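Local coordinates for angiopoietin-related protein 3 (PDB 6EUA) that raises plasma triglycerides by inhibiting lipoprotein lipase and, through the C-terminal fibrinogen-like domain described here, mediates endothelial cell adhesion, at residues A[15-20]-A[41-46]; A[89-94]-A[216-221]; A[112-117]-A[199-204]; A[169-172]-A[178-181]. One frame throughout, in Å; residues are numbered along the deposited sequence.

In the fold
Interaction 1 lies farthest from the middle of the domain and is only partly buried, whereas interactions 2, 3 and 4 are buried contacts. Interactions 1, 2 and 3 reach the same large antiparallel sheet; interaction 1 touches interaction 2 where Asp-42 and Ile-44 pack on Leu-217, and Phe-116 of 112-117 packs on both Val-91 and Ile-218. Interactions 3 and 4 are close neighbours, their centres about 9 Å apart, with Trp-201 lying against Leu-180. The chemistry follows the place: a disulfide and a tyrosine at the margin, purely aliphatic methyl contacts in interaction 2, and tryptophans with apolar and polar neighbours in interaction 3, which joins two sheets, and interaction 4.

Interaction 1: residues A[15-20]-A[41-46]; sequences TIYNRG and CDVISG
The Tyr-17 ring meets Val-43 and the carbonyl oxygen of Gly-46 at a slant, while Asn-18 OD1 lies in the ring plane at its edge and the ring of His-22 stacks with it. The two branches of Val-43 share the work: CG1 is 3.9 Å from Tyr-17 CE2, and CG2 is 4.0 Å from Tyr-17 CD2. The two side chains cross at about a right angle, and the valine methyls meet neighbouring atoms of the ring. With CG anti to the backbone N (chi1 -176°), the phenol is carried away from the helix as far as the turn after the strand, where Tyr-17 OH comes 3.0 Å from Gly-46 O. That turn has positive phi at both Ser-45 and Gly-46, and a glycine adopts such angles easily. Were Tyr-17 an alanine, Val-43 would probably lose its aromatic neighbour and His-22 its stacking partner. In the fold, this contact lays the short helix 13-18, near the start of the fibrinogen-like domain, beside strand 37-44, and a disulfide between Cys-13 and Cys-41 ties the two covalently. Next to that bridge, Ile-16 CD1 packs on Cys-41 SG at 3.9 Å, a contact between apolar surfaces that suits a long aliphatic side chain; Tyr-27 touches both residues. The helix ends just beyond: Arg-19 N still bonds to Thr-15 O at 3.0 Å, and Gly-20 N bonds to Tyr-17 O at 2.8 Å. Gly-20 has phi of 107°, a conformation in which a beta carbon would collide with the carbonyl oxygen of Arg-19.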
loop_
_atom_site.group_PDB
_atom_site.type_symbol
_atom_site.label_atom_id
_atom_site.label_comp_id
_atom_site.label_asym_id
_atom_site.label_seq_id
_atom_site.Cartn_x
_atom_site.Cartn_y
_atom_site.Cartn_z
ATOM N N THR A 15 -12.096 16.088 -5.361
ATOM C CA THR A 15 -13.315 16.020 -4.571
ATOM C C THR A 15 -13.149 15.062 -3.388
ATOM O O THR A 15 -13.794 15.219 -2.350
ATOM C CB THR A 15 -14.480 15.594 -5.447
ATOM O OG1 THR A 15 -14.571 14.177 -5.470
ATOM C CG2 THR A 15 -14.281 16.070 -6.889
ATOM N N ILE A 16 -12.298 14.046 -3.527
ATOM C CA ILE A 16 -11.954 13.229 -2.368
ATOM C C ILE A 16 -11.295 14.092 -1.299
ATOM O O ILE A 16 -11.660 14.027 -0.119
ATOM C CB ILE A 16 -11.061 12.047 -2.796
ATOM C CG1 ILE A 16 -11.924 10.970 -3.439
ATOM C CG2 ILE A 16 -10.288 11.487 -1.605
ATOM C CD1 ILE A 16 -11.160 9.895 -4.097
ATOM N N TYR A 17 -10.318 14.919 -1.696
ATOM C CA TYR A 17 -9.679 15.828 -0.752
ATOM C C TYR A 17 -10.695 16.780 -0.137
ATOM O O TYR A 17 -10.789 16.891 1.090
ATOM C CB TYR A 17 -8.551 16.594 -1.447
ATOM C CG TYR A 17 -7.766 17.499 -0.530
ATOM C CD1 TYR A 17 -8.185 18.801 -0.300
ATOM C CD2 TYR A 17 -6.595 17.061 0.098
ATOM C CE1 TYR A 17 -7.477 19.637 0.526
ATOM C CE2 TYR A 17 -5.876 17.905 0.936
ATOM C CZ TYR A 17 -6.326 19.195 1.137
ATOM O OH TYR A 17 -5.633 20.045 1.964
ATOM N N ASN A 18 -11.491 17.454 -0.968
ATOM C CA ASN A 18 -12.440 18.427 -0.425
ATOM C C ASN A 18 -13.462 17.797 0.511
ATOM O O ASN A 18 -14.016 18.502 1.358
ATOM C CB ASN A 18 -13.156 19.186 -1.555
ATOM C CG ASN A 18 -12.189 19.932 -2.445
ATOM O OD1 ASN A 18 -11.045 20.182 -2.059
ATOM N ND2 ASN A 18 -12.644 20.314 -3.633
ATOM N N ARG A 19 -13.701 16.494 0.407
ATOM C CA ARG A 19 -14.589 15.796 1.324
ATOM C C ARG A 19 -13.890 15.323 2.599
ATOM O O ARG A 19 -14.489 14.564 3.370
ATOM C CB ARG A 19 -15.229 14.602 0.622
ATOM C CG ARG A 19 -16.281 14.983 -0.388
ATOM C CD ARG A 19 -17.166 13.806 -0.730
ATOM N NE ARG A 19 -17.889 14.038 -1.976
ATOM C CZ ARG A 19 -18.644 13.127 -2.580
ATOM N NH1 ARG A 19 -18.773 11.917 -2.047
ATOM N NH2 ARG A 19 -19.266 13.425 -3.718
ATOM N N GLY A 20 -12.637 15.720 2.830
ATOM C CA GLY A 20 -11.991 15.473 4.105
ATOM C C GLY A 20 -10.929 14.394 4.127
ATOM O O GLY A 20 -10.353 14.152 5.190
ATOM N N CYS A 41 -4.432 8.715 -4.979
ATOM C CA CYS A 41 -4.528 10.160 -4.796
ATOM C C CYS A 41 -3.276 10.611 -4.061
ATOM O O CYS A 41 -2.948 10.075 -2.998
ATOM C CB CYS A 41 -5.786 10.560 -4.021
ATOM S SG CYS A 41 -7.379 10.248 -4.884
ATOM N N ASP A 42 -2.586 11.597 -4.619
ATOM C CA ASP A 42 -1.300 12.046 -4.102
ATOM C C ASP A 42 -1.414 13.524 -3.753
ATOM O O ASP A 42 -1.527 14.373 -4.644
ATOM C CB ASP A 42 -0.197 11.796 -5.127
ATOM C CG ASP A 42 1.183 11.676 -4.498
ATOM O OD1 ASP A 42 1.297 11.750 -3.251
ATOM O OD2 ASP A 42 2.155 11.503 -5.270
ATOM N N VAL A 43 -1.403 13.814 -2.457
ATOM C CA VAL A 43 -1.474 15.177 -1.944
ATOM C C VAL A 43 -0.050 15.684 -1.830
ATOM O O VAL A 43 0.791 15.058 -1.174
ATOM C CB VAL A 43 -2.192 15.223 -0.586
ATOM C CG1 VAL A 43 -2.311 16.657 -0.063
ATOM C CG2 VAL A 43 -3.559 14.564 -0.703
ATOM N N ILE A 44 0.233 16.792 -2.502
ATOM C CA ILE A 44 1.556 17.401 -2.499
ATOM C C ILE A 44 1.394 18.835 -2.029
ATOM O O ILE A 44 0.723 19.640 -2.687
ATOM C CB ILE A 44 2.229 17.312 -3.873
ATOM C CG1 ILE A 44 2.256 15.852 -4.317
ATOM C CG2 ILE A 44 3.642 17.870 -3.843
ATOM C CD1 ILE A 44 2.637 15.692 -5.745
ATOM N N SER A 45 1.966 19.133 -0.858
ATOM C CA SER A 45 1.933 20.461 -0.248
ATOM C C SER A 45 0.503 20.991 -0.129
ATOM O O SER A 45 0.203 22.128 -0.495
ATOM C CB SER A 45 2.821 21.438 -1.017
ATOM O OG SER A 45 4.153 20.955 -1.086
ATOM N N GLY A 46 -0.388 20.144 0.382
ATOM C CA GLY A 46 -1.750 20.555 0.661
ATOM C C GLY A 46 -2.699 20.594 -0.521
ATOM O O GLY A 46 -3.874 20.942 -0.332
#

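Interaction 2: residues A[89-94]-A[216-221]; sequences SIVKQS and MLIHPT
The last turn of helix 84-91 packs on strand 213-220 of the main antiparallel sheet, and a single methyl, Ile-218 CD1, makes the join with Ile-90 and Val-91. It lies 3.8 Å from Val-91 CG2 and 4.1 Å from Ile-90 CG2, so consecutive helix residues each offer a methyl. Ile-218 CG1 stands between the backbone N and the carbonyl carbon (chi1 71°), and the extended chain beyond it carries CD1 out to the helix. Beta-branching suits the helix side, where the CG2 methyls sit close to the backbone; isoleucine's longer arm suits the strand. Within the fibrinogen-like fold, strand 213-220 runs between strands 47-55 and 96-104, and Tyr-96 of the latter also packs on Ile-90 and Val-91. The helix breaks off at Lys-92, whose positive phi places it second in a type II' turn from Val-91 to Ser-94, closed by Ser-94 N to Val-91 O at 3.1 Å. Lys-92 NZ folds back to a lone pair of Ser-89 O at 2.9 Å, and also bonds to Ser-32 O. His-219, its beta carbon directed away from the helix, bonds through ND1-H to Pro-220 O at 2.6 Å, from above the carbonyl plane.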
loop_
_atom_site.group_PDB
_atom_site.type_symbol
_atom_site.label_atom_id
_atom_site.label_comp_id
_atom_site.label_asym_id
_atom_site.label_seq_id
_atom_site.Cartn_x
_atom_site.Cartn_y
_atom_site.Cartn_z
ATOM N N SER A 89 -11.413 9.616 -18.981
ATOM C CA SER A 89 -12.637 9.685 -18.184
ATOM C C SER A 89 -12.547 10.786 -17.135
ATOM O O SER A 89 -13.540 11.460 -16.832
ATOM C CB SER A 89 -12.898 8.341 -17.505
ATOM O OG SER A 89 -13.486 7.440 -18.409
ATOM N N ILE A 90 -11.369 10.971 -16.557
ATOM C CA ILE A 90 -11.188 12.055 -15.603
ATOM C C ILE A 90 -11.195 13.403 -16.322
ATOM O O ILE A 90 -11.952 14.312 -15.965
ATOM C CB ILE A 90 -9.893 11.835 -14.801
ATOM C CG1 ILE A 90 -10.010 10.528 -13.999
ATOM C CG2 ILE A 90 -9.587 13.046 -13.924
ATOM C CD1 ILE A 90 -8.689 10.012 -13.430
ATOM N N VAL A 91 -10.368 13.543 -17.356
ATOM C CA VAL A 91 -10.143 14.862 -17.945
ATOM C C VAL A 91 -11.289 15.260 -18.879
ATOM O O VAL A 91 -11.866 16.347 -18.747
ATOM C CB VAL A 91 -8.783 14.891 -18.663
ATOM C CG1 VAL A 91 -8.591 16.225 -19.399
ATOM C CG2 VAL A 91 -7.656 14.669 -17.652
ATOM N N LYS A 92 -11.628 14.404 -19.837
ATOM C CA LYS A 92 -12.704 14.660 -20.815
ATOM C C LYS A 92 -12.355 15.939 -21.575
ATOM O O LYS A 92 -11.264 16.000 -22.161
ATOM C CB LYS A 92 -14.053 14.653 -20.122
ATOM C CG LYS A 92 -14.654 13.261 -20.037
ATOM C CD LYS A 92 -15.980 13.254 -19.291
ATOM C CE LYS A 92 -16.299 11.844 -18.822
ATOM N NZ LYS A 92 -16.348 11.771 -17.349
ATOM N N GLN A 93 -13.225 16.952 -21.606
ATOM C CA GLN A 93 -13.001 18.170 -22.380
ATOM C C GLN A 93 -12.411 19.303 -21.540
ATOM O O GLN A 93 -12.306 20.434 -22.026
ATOM C CB GLN A 93 -14.316 18.646 -23.021
ATOM C CG GLN A 93 -15.071 17.593 -23.831
ATOM C CD GLN A 93 -16.506 18.020 -24.183
ATOM O OE1 GLN A 93 -16.854 19.205 -24.134
ATOM N NE2 GLN A 93 -17.334 17.051 -24.567
ATOM N N SER A 94 -12.035 19.028 -20.297
ATOM C CA SER A 94 -11.612 20.063 -19.367
ATOM C C SER A 94 -10.135 20.400 -19.541
ATOM O O SER A 94 -9.324 19.572 -19.976
ATOM C CB SER A 94 -11.885 19.626 -17.920
ATOM O OG SER A 94 -13.270 19.403 -17.698
ATOM N N MET A 216 3.748 11.020 -12.763
ATOM C CA MET A 216 2.914 11.925 -13.543
ATOM C C MET A 216 1.603 12.118 -12.798
ATOM O O MET A 216 0.946 11.136 -12.432
ATOM C CB MET A 216 2.686 11.380 -14.956
ATOM C CG MET A 216 4.002 10.989 -15.652
ATOM S SD MET A 216 3.785 10.465 -17.366
ATOM C CE MET A 216 3.145 11.983 -18.059
ATOM N N LEU A 217 1.230 13.383 -12.566
ATOM C CA LEU A 217 0.104 13.732 -11.707
ATOM C C LEU A 217 -0.779 14.782 -12.371
ATOM O O LEU A 217 -0.269 15.741 -12.950
ATOM C CB LEU A 217 0.596 14.274 -10.356
ATOM C CG LEU A 217 1.407 13.266 -9.535
ATOM C CD1 LEU A 217 2.810 13.790 -9.276
ATOM C CD2 LEU A 217 0.678 12.926 -8.241
ATOM N N ILE A 218 -2.103 14.642 -12.232
ATOM C CA ILE A 218 -3.030 15.607 -12.823
ATOM C C ILE A 218 -4.029 16.105 -11.786
ATOM O O ILE A 218 -4.324 15.425 -10.796
ATOM C CB ILE A 218 -3.789 15.030 -14.042
ATOM C CG1 ILE A 218 -4.813 13.973 -13.605
ATOM C CG2 ILE A 218 -2.807 14.467 -15.065
ATOM C CD1 ILE A 218 -5.570 13.350 -14.788
ATOM N N HIS A 219 -4.555 17.308 -12.026
ATOM C CA HIS A 219 -5.689 17.820 -11.263
ATOM C C HIS A 219 -6.404 18.877 -12.097
ATOM O O HIS A 219 -5.783 19.487 -12.975
ATOM C CB HIS A 219 -5.246 18.375 -9.894
ATOM C CG HIS A 219 -4.558 19.707 -9.936
ATOM N ND1 HIS A 219 -5.196 20.877 -10.288
ATOM C CD2 HIS A 219 -3.293 20.061 -9.601
ATOM C CE1 HIS A 219 -4.347 21.887 -10.198
ATOM N NE2 HIS A 219 -3.184 21.418 -9.788
ATOM N N PRO A 220 -7.707 19.071 -11.894
ATOM C CA PRO A 220 -8.432 20.078 -12.679
ATOM C C PRO A 220 -7.906 21.483 -12.453
ATOM O O PRO A 220 -7.360 21.809 -11.395
ATOM C CB PRO A 220 -9.879 19.951 -12.181
ATOM C CG PRO A 220 -9.781 19.264 -10.870
ATOM C CD PRO A 220 -8.603 18.335 -10.988
ATOM N N THR A 221 -8.090 22.324 -13.476
ATOM C CA THR A 221 -7.742 23.736 -13.354
ATOM C C THR A 221 -8.662 24.448 -12.373
ATOM O O THR A 221 -8.201 25.241 -11.541
ATOM C CB THR A 221 -7.796 24.406 -14.722
ATOM O OG1 THR A 221 -6.617 24.063 -15.454
ATOM C CG2 THR A 221 -7.864 25.907 -14.571
#

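Interaction 3: residues A[112-117]-A[199-204]; sequences IEYSFY and LSWKSQ
Tyr-114 OH has two neighbours: it is hydrogen-bonded to Asn-138 OD1 and abuts the rim of Trp-201. Against the tryptophan the oxygen sits in the plane of the indole, at the edge of the six-membered ring, 3.5 Å from CH2 and 3.6 Å from CZ2 of Trp-201. The two side chains reach toward each other from opposite directions, so the end of the phenol meets the far edge of the indole and the rings do not stack. Such an edge carries C-H groups with a slight positive polarisation, which probably makes it a compatible neighbour for the electron-rich oxygen. Trp-201 has CG anti to the backbone N (chi1 179°), which extends the indole from its own strand toward Tyr-114. On the five-membered ring of the same indole, NE1 is hydrogen-bonded to Pro-137 O. The adjacent residues Pro-137 and Asn-138 thus tie down the polar atoms of both aromatic side chains, which is consistent with a tyrosine and a tryptophan being buried together with a polar partner each. Ile-112, two residues before Tyr-114 on the same side of the strand, adds a looser apolar contact, with its CG2 4.4 Å from Trp-201 CZ2. The contact joins strand 109-118, which pairs with strands 96-104 and 127-134 in the main sheet of the fibrinogen-like domain, to the small two-stranded sheet of 199-202 and 208-211; Ala-139 and Ile-140 pack on Trp-201 from the loop after strand 127-134, and Tyr-209 flanks it from the partner strand.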
loop_
_atom_site.group_PDB
_atom_site.type_symbol
_atom_site.label_atom_id
_atom_site.label_comp_id
_atom_site.label_asym_id
_atom_site.label_seq_id
_atom_site.Cartn_x
_atom_site.Cartn_y
_atom_site.Cartn_z
ATOM N N ILE A 112 7.964 19.741 -13.098
ATOM C CA ILE A 112 7.496 20.698 -14.090
ATOM C C ILE A 112 5.994 20.524 -14.240
ATOM O O ILE A 112 5.469 19.407 -14.184
ATOM C CB ILE A 112 8.256 20.543 -15.430
ATOM C CG1 ILE A 112 7.700 21.496 -16.492
ATOM C CG2 ILE A 112 8.288 19.102 -15.893
ATOM C CD1 ILE A 112 8.571 21.565 -17.758
ATOM N N GLU A 113 5.298 21.646 -14.387
ATOM C CA GLU A 113 3.855 21.644 -14.544
ATOM C C GLU A 113 3.491 22.205 -15.909
ATOM O O GLU A 113 4.165 23.101 -16.429
ATOM C CB GLU A 113 3.176 22.436 -13.426
ATOM C CG GLU A 113 3.366 21.802 -12.063
ATOM C CD GLU A 113 2.408 22.334 -11.013
ATOM O OE1 GLU A 113 1.507 23.124 -11.372
ATOM O OE2 GLU A 113 2.569 21.970 -9.826
ATOM N N TYR A 114 2.434 21.641 -16.491
ATOM C CA TYR A 114 1.886 22.064 -17.766
ATOM C C TYR A 114 0.380 22.190 -17.648
ATOM O O TYR A 114 -0.260 21.482 -16.863
ATOM C CB TYR A 114 2.143 21.074 -18.904
ATOM C CG TYR A 114 3.530 20.512 -19.043
ATOM C CD1 TYR A 114 4.016 19.553 -18.153
ATOM C CD2 TYR A 114 4.352 20.920 -20.093
ATOM C CE1 TYR A 114 5.290 19.030 -18.301
ATOM C CE2 TYR A 114 5.620 20.410 -20.245
ATOM C CZ TYR A 114 6.090 19.464 -19.352
ATOM O OH TYR A 114 7.360 18.952 -19.535
ATOM N N SER A 115 -0.174 23.066 -18.481
ATOM C CA SER A 115 -1.601 23.114 -18.753
ATOM C C SER A 115 -1.867 22.298 -20.012
ATOM O O SER A 115 -1.192 22.497 -21.033
ATOM C CB SER A 115 -2.062 24.565 -18.927
ATOM O OG SER A 115 -3.334 24.645 -19.545
ATOM N N PHE A 116 -2.830 21.369 -19.943
ATOM C CA PHE A 116 -3.035 20.465 -21.068
ATOM C C PHE A 116 -4.509 20.223 -21.348
ATOM O O PHE A 116 -5.393 20.503 -20.531
ATOM C CB PHE A 116 -2.312 19.113 -20.890
ATOM C CG PHE A 116 -2.974 18.170 -19.929
ATOM C CD1 PHE A 116 -2.687 18.228 -18.570
ATOM C CD2 PHE A 116 -3.853 17.196 -20.382
ATOM C CE1 PHE A 116 -3.291 17.343 -17.682
ATOM C CE2 PHE A 116 -4.461 16.314 -19.497
ATOM C CZ PHE A 116 -4.189 16.380 -18.155
ATOM N N TYR A 117 -4.730 19.732 -22.572
ATOM C CA TYR A 117 -5.991 19.223 -23.083
ATOM C C TYR A 117 -5.727 17.846 -23.667
ATOM O O TYR A 117 -4.628 17.570 -24.152
ATOM C CB TYR A 117 -6.584 20.144 -24.159
ATOM C CG TYR A 117 -7.072 21.455 -23.608
ATOM C CD1 TYR A 117 -6.226 22.557 -23.516
ATOM C CD2 TYR A 117 -8.369 21.586 -23.147
ATOM C CE1 TYR A 117 -6.681 23.763 -23.002
ATOM C CE2 TYR A 117 -8.825 22.773 -22.638
ATOM C CZ TYR A 117 -7.986 23.861 -22.566
ATOM O OH TYR A 117 -8.469 25.043 -22.048
ATOM N N LEU A 199 15.985 6.240 -16.781
ATOM C CA LEU A 199 15.346 6.896 -17.910
ATOM C C LEU A 199 16.052 8.207 -18.229
ATOM O O LEU A 199 16.931 8.664 -17.496
ATOM C CB LEU A 199 13.861 7.129 -17.617
ATOM C CG LEU A 199 13.116 5.820 -17.327
ATOM C CD1 LEU A 199 11.929 6.086 -16.443
ATOM C CD2 LEU A 199 12.693 5.121 -18.649
ATOM N N SER A 200 15.648 8.819 -19.340
ATOM C CA SER A 200 16.322 10.012 -19.838
ATOM C C SER A 200 15.334 11.154 -20.034
ATOM O O SER A 200 14.208 10.946 -20.492
ATOM C CB SER A 200 17.044 9.730 -21.155
ATOM O OG SER A 200 17.868 8.586 -21.054
ATOM N N TRP A 201 15.779 12.367 -19.709
ATOM C CA TRP A 201 14.975 13.583 -19.872
ATOM C C TRP A 201 15.897 14.674 -20.423
ATOM O O TRP A 201 16.613 15.344 -19.670
ATOM C CB TRP A 201 14.331 13.993 -18.557
ATOM C CG TRP A 201 13.509 15.235 -18.635
ATOM C CD1 TRP A 201 13.929 16.516 -18.398
ATOM C CD2 TRP A 201 12.110 15.317 -18.934
ATOM N NE1 TRP A 201 12.880 17.390 -18.540
ATOM C CE2 TRP A 201 11.748 16.680 -18.858
ATOM C CE3 TRP A 201 11.129 14.369 -19.267
ATOM C CZ2 TRP A 201 10.453 17.125 -19.123
ATOM C CZ3 TRP A 201 9.837 14.810 -19.514
ATOM C CH2 TRP A 201 9.514 16.179 -19.445
ATOM N N LYS A 202 15.874 14.843 -21.744
ATOM C CA LYS A 202 16.766 15.762 -22.439
ATOM C C LYS A 202 15.990 17.027 -22.770
ATOM O O LYS A 202 15.101 17.014 -23.628
ATOM C CB LYS A 202 17.343 15.123 -23.697
ATOM C CG LYS A 202 18.518 15.882 -24.299
ATOM C CD LYS A 202 18.077 16.760 -25.462
ATOM C CE LYS A 202 17.397 15.940 -26.548
ATOM N NZ LYS A 202 18.182 14.723 -26.891
ATOM N N SER A 203 16.334 18.117 -22.101
ATOM C CA SER A 203 15.619 19.358 -22.317
ATOM C C SER A 203 16.028 20.002 -23.637
ATOM O O SER A 203 16.929 19.540 -24.345
ATOM C CB SER A 203 15.863 20.317 -21.161
ATOM O OG SER A 203 17.247 20.412 -20.891
ATOM N N GLN A 204 15.346 21.101 -23.951
ATOM C CA GLN A 204 15.524 21.774 -25.234
ATOM C C GLN A 204 16.952 22.284 -25.410
ATOM O O GLN A 204 17.501 22.239 -26.518
ATOM C CB GLN A 204 14.513 22.916 -25.333
ATOM C CG GLN A 204 14.124 23.484 -23.961
ATOM C CD GLN A 204 12.893 24.371 -23.999
ATOM O OE1 GLN A 204 12.058 24.258 -24.897
ATOM N NE2 GLN A 204 12.775 25.260 -23.019
#

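Interaction 4: residues A[169-172]-A[178-181]; sequences WWWH and NNLN
Trp-169 holds CG anti to its backbone N (chi1 -161°), which lays the indole against Asn-179; Trp-171 instead has CG beside its backbone N, anti to the carbonyl carbon, and brings a second indole alongside. Asn-179 CA stands almost directly over the five-membered ring of Trp-169, 3.8 Å from the ring centroid and 7° off the normal, a CH-pi contact. Leu-180 N lies over the same face, and Leu-180 CB touches Trp-169 CH2 at 3.8 Å; Trp-170 CE3 covers the opposite face. At the edge, in the ring plane, Asn-181 ND2, which is hydrogen-bonded to Gly-168 O, is 3.7 Å from Trp-169 CE3. Trp-169 NE1 comes 3.0 Å from Asn-178 O. This is the loop-rich part of the fibrinogen-like domain, where strand 169-171 pairs with 147-149 and the chain doubles back through an inverse gamma turn centred on Asn-179. Replacing Trp-169 by an alanine is likely to open a gap beneath that turn, taking the aromatic face from Asn-179 and the apolar support from Leu-180. Trp-171 receives Trp-169 CD1 over one face, 3.7 Å above its plane. Its edge meets the Asn-179 amide, ND2 lying 3.8 Å from Trp-171 CZ2, with the two planes 86° apart. Asparagine suits this position because ND2 also bonds to Glu-163 O, while OD1 accepts a weak bond from Asn-181 N.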
loop_
_atom_site.group_PDB
_atom_site.type_symbol
_atom_site.label_atom_id
_atom_site.label_comp_id
_atom_site.label_asym_id
_atom_site.label_seq_id
_atom_site.Cartn_x
_atom_site.Cartn_y
_atom_site.Cartn_z
ATOM N N TRP A 169 3.892 6.367 -25.464
ATOM C CA TRP A 169 4.210 7.768 -25.207
ATOM C C TRP A 169 3.603 8.652 -26.287
ATOM O O TRP A 169 3.208 8.181 -27.357
ATOM C CB TRP A 169 5.730 8.005 -25.137
ATOM C CG TRP A 169 6.119 9.290 -24.448
ATOM C CD1 TRP A 169 6.836 10.356 -24.979
ATOM C CD2 TRP A 169 5.817 9.650 -23.095
ATOM N NE1 TRP A 169 6.982 11.339 -24.030
ATOM C CE2 TRP A 169 6.372 10.929 -22.866
ATOM C CE3 TRP A 169 5.130 9.011 -22.047
ATOM C CZ2 TRP A 169 6.255 11.582 -21.634
ATOM C CZ3 TRP A 169 5.031 9.656 -20.814
ATOM C CH2 TRP A 169 5.583 10.927 -20.623
ATOM N N TRP A 170 3.551 9.950 -25.991
ATOM C CA TRP A 170 3.027 10.955 -26.909
ATOM C C TRP A 170 4.171 11.540 -27.732
ATOM O O TRP A 170 5.216 11.895 -27.178
ATOM C CB TRP A 170 2.317 12.067 -26.136
ATOM C CG TRP A 170 1.008 11.695 -25.429
ATOM C CD1 TRP A 170 -0.254 11.671 -25.981
ATOM C CD2 TRP A 170 0.842 11.331 -24.050
ATOM N NE1 TRP A 170 -1.184 11.317 -25.029
ATOM C CE2 TRP A 170 -0.542 11.109 -23.837
ATOM C CE3 TRP A 170 1.726 11.177 -22.973
ATOM C CZ2 TRP A 170 -1.061 10.733 -22.595
ATOM C CZ3 TRP A 170 1.211 10.815 -21.731
ATOM C CH2 TRP A 170 -0.173 10.586 -21.557
ATOM N N TRP A 171 3.971 11.651 -29.047
ATOM C CA TRP A 171 5.064 12.013 -29.940
ATOM C C TRP A 171 4.611 13.046 -30.959
ATOM O O TRP A 171 3.429 13.156 -31.287
ATOM C CB TRP A 171 5.628 10.792 -30.685
ATOM C CG TRP A 171 6.315 9.801 -29.773
ATOM C CD1 TRP A 171 5.866 8.552 -29.421
ATOM C CD2 TRP A 171 7.568 9.979 -29.093
ATOM N NE1 TRP A 171 6.763 7.948 -28.568
ATOM C CE2 TRP A 171 7.812 8.801 -28.348
ATOM C CE3 TRP A 171 8.498 11.024 -29.030
ATOM C CZ2 TRP A 171 8.948 8.641 -27.553
ATOM C CZ3 TRP A 171 9.636 10.856 -28.251
ATOM C CH2 TRP A 171 9.849 9.673 -27.524
ATOM N N HIS A 172 5.592 13.801 -31.445
ATOM C CA HIS A 172 5.470 14.656 -32.614
ATOM C C HIS A 172 6.761 14.472 -33.403
ATOM O O HIS A 172 7.732 13.904 -32.897
ATOM C CB HIS A 172 5.237 16.113 -32.192
ATOM C CG HIS A 172 5.467 17.122 -33.272
ATOM N ND1 HIS A 172 6.117 18.313 -33.031
ATOM C CD2 HIS A 172 5.064 17.167 -34.562
ATOM C CE1 HIS A 172 6.155 19.023 -34.143
ATOM N NE2 HIS A 172 5.534 18.345 -35.090
ATOM N N ASN A 178 12.397 12.171 -24.158
ATOM C CA ASN A 178 11.400 12.602 -23.183
ATOM C C ASN A 178 10.462 11.465 -22.765
ATOM O O ASN A 178 9.377 11.740 -22.230
ATOM C CB ASN A 178 10.569 13.752 -23.764
ATOM C CG ASN A 178 9.569 13.269 -24.831
ATOM O OD1 ASN A 178 9.764 12.237 -25.465
ATOM N ND2 ASN A 178 8.496 14.020 -25.020
ATOM N N ASN A 179 10.818 10.210 -23.023
ATOM C CA ASN A 179 9.893 9.088 -22.882
ATOM C C ASN A 179 9.974 8.527 -21.474
ATOM O O ASN A 179 10.719 7.587 -21.200
ATOM C CB ASN A 179 10.182 8.022 -23.930
ATOM C CG ASN A 179 9.156 6.888 -23.921
ATOM O OD1 ASN A 179 8.279 6.814 -23.049
ATOM N ND2 ASN A 179 9.266 5.991 -24.911
ATOM N N LEU A 180 9.144 9.072 -20.585
ATOM C CA LEU A 180 9.076 8.569 -19.219
ATOM C C LEU A 180 8.507 7.159 -19.138
ATOM O O LEU A 180 8.657 6.508 -18.094
ATOM C CB LEU A 180 8.246 9.514 -18.357
ATOM C CG LEU A 180 8.727 10.965 -18.333
ATOM C CD1 LEU A 180 7.999 11.719 -17.245
ATOM C CD2 LEU A 180 10.251 11.060 -18.146
ATOM N N ASN A 181 7.851 6.679 -20.201
ATOM C CA ASN A 181 7.400 5.295 -20.283
ATOM C C ASN A 181 8.373 4.436 -21.094
ATOM O O ASN A 181 8.002 3.350 -21.568
ATOM C CB ASN A 181 5.984 5.232 -20.872
ATOM C CG ASN A 181 4.915 5.769 -19.908
ATOM O OD1 ASN A 181 5.171 5.976 -18.723
ATOM N ND2 ASN A 181 3.718 6.010 -20.432
#